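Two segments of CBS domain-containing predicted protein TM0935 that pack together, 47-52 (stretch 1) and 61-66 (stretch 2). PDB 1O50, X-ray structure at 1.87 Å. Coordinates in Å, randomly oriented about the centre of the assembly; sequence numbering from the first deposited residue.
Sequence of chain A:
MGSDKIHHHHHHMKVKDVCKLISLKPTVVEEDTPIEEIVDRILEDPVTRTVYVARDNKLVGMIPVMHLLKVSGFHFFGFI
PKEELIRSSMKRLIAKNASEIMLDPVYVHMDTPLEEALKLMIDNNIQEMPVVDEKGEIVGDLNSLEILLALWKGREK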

# COMPACT_ATOMS: atom_id res chain seq x y z
N VAL A 47 0.97 -8.75 -3.17
CA VAL A 47 0.55 -8.35 -1.83
C VAL A 47 1.67 -7.58 -1.14
O VAL A 47 1.44 -6.84 -0.16
CB VAL A 47 0.10 -9.65 -1.01
CG1 VAL A 47 1.26 -10.51 -0.55
CG2 VAL A 47 -0.79 -9.31 0.15
N THR A 48 2.89 -7.73 -1.68
CA THR A 48 4.08 -7.24 -1.05
C THR A 48 3.97 -5.74 -0.99
O THR A 48 3.65 -5.12 -1.99
CB THR A 48 5.28 -7.62 -1.88
OG1 THR A 48 5.49 -9.03 -1.88
CG2 THR A 48 6.56 -7.10 -1.30
N ARG A 49 4.26 -5.17 0.16
CA ARG A 49 4.13 -3.72 0.34
C ARG A 49 5.43 -3.08 0.78
O ARG A 49 5.61 -1.85 0.64
CB ARG A 49 2.95 -3.38 1.28
CG ARG A 49 1.58 -3.48 0.57
CD ARG A 49 0.48 -3.72 1.57
NE ARG A 49 -0.87 -3.47 1.06
CZ ARG A 49 -1.65 -4.35 0.49
NH1 ARG A 49 -1.23 -5.59 0.24
NH2 ARG A 49 -2.88 -3.98 0.16
N THR A 50 6.33 -3.89 1.31
CA THR A 50 7.66 -3.46 1.69
C THR A 50 8.67 -4.58 1.34
O THR A 50 8.47 -5.76 1.70
CB THR A 50 7.75 -3.12 3.20
OG1 THR A 50 6.74 -2.15 3.60
CG2 THR A 50 9.09 -2.40 3.50
N VAL A 51 9.72 -4.20 0.59
CA VAL A 51 10.89 -5.03 0.37
C VAL A 51 11.98 -4.80 1.42
O VAL A 51 12.28 -3.67 1.78
CB VAL A 51 11.43 -4.84 -1.08
CG1 VAL A 51 12.70 -5.65 -1.27
CG2 VAL A 51 10.35 -5.29 -2.10
N TYR A 52 12.57 -5.88 1.89
CA TYR A 52 13.66 -5.81 2.85
C TYR A 52 14.97 -6.12 2.15
O TYR A 52 15.00 -6.84 1.16
CB TYR A 52 13.45 -6.81 4.01
CG TYR A 52 12.03 -6.77 4.56
CD1 TYR A 52 11.46 -5.55 4.95
CD2 TYR A 52 11.25 -7.92 4.70
CE1 TYR A 52 10.17 -5.48 5.43
CE2 TYR A 52 9.94 -7.84 5.20
CZ TYR A 52 9.42 -6.62 5.56
OH TYR A 52 8.15 -6.52 6.05
N GLY A 61 18.10 -2.70 5.41
CA GLY A 61 17.30 -1.60 4.90
C GLY A 61 15.92 -2.04 4.51
O GLY A 61 15.61 -3.23 4.49
N MET A 62 15.10 -1.11 4.09
CA MET A 62 13.79 -1.48 3.60
C MET A 62 13.39 -0.57 2.44
O MET A 62 13.84 0.52 2.32
CB MET A 62 12.75 -1.41 4.75
CG MET A 62 12.45 0.04 5.20
SD MET A 62 11.11 0.28 6.47
CE MET A 62 10.85 2.11 6.42
N ILE A 63 12.55 -1.06 1.55
CA ILE A 63 12.11 -0.24 0.47
C ILE A 63 10.59 -0.41 0.43
O ILE A 63 10.09 -1.41 -0.11
CB ILE A 63 12.76 -0.77 -0.83
CG1 ILE A 63 14.29 -0.77 -0.72
CG2 ILE A 63 12.22 -0.01 -2.07
CD1 ILE A 63 15.04 -1.52 -1.88
N PRO A 64 9.84 0.50 1.06
CA PRO A 64 8.39 0.58 0.85
C PRO A 64 8.04 0.84 -0.62
O PRO A 64 8.71 1.61 -1.34
CB PRO A 64 7.99 1.78 1.71
CG PRO A 64 8.97 1.80 2.72
CD PRO A 64 10.29 1.51 2.04
N VAL A 65 6.99 0.19 -1.10
CA VAL A 65 6.62 0.36 -2.48
C VAL A 65 6.36 1.83 -2.81
O VAL A 65 6.64 2.27 -3.93
CB VAL A 65 5.42 -0.48 -2.82
CG1 VAL A 65 4.84 -0.06 -4.20
CG2 VAL A 65 5.83 -1.92 -2.81
N MET A 66 5.86 2.62 -1.84
CA MET A 66 5.58 4.03 -2.15
C MET A 66 6.90 4.79 -2.25
O MET A 66 7.00 5.83 -2.97
CB MET A 66 4.65 4.66 -1.10
CG MET A 66 4.51 6.20 -1.21
SD MET A 66 3.67 6.79 -2.81
CE MET A 66 2.02 6.51 -2.40

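Strands 50-52 and 61-64 run antiparallel, and backbone hydrogen bonds hold them together. Val-51 and Ile-63 form the central pair and cover the most surface. Val-51 N donates to Ile-63 O at 2.9 Å, and Ile-63 N donates to Val-51 O at 2.6 Å. The carbonyl Val-51 O also receives a CA-H...O contact from Met-62 CA at 3.2 Å. The side chains of Val-51 and Ile-63 lie on the same face of the sheet, with Val-51 CB 4.3 Å from Ile-63 CB. Both are beta-branched and apolar, which suits an extended backbone and a buried site.

Val-65 covers nearly as much. It begins the helix just after Pro-64, which sits at the N-cap position. Val-65 N donates to Arg-49 O at 3.0 Å, nearly in line, so the bonding continues past the strand pairing. Its methyl Val-65 CG2 lies 4.0 Å from Thr-48 O.

Thr-50, Tyr-52, Met-62 and Pro-64 occupy the other face. Proline has no amide hydrogen to give, and Pro-64 falls in a non-hydrogen-bonded pair with Thr-50, where none is needed. Thr-50 CG2 lies 4.0 Å from Met-62 CB. Met-62 CB meets the ring edge of Tyr-52, 4.3 Å from Tyr-52 CD1. Together the stretches bury 343 Å².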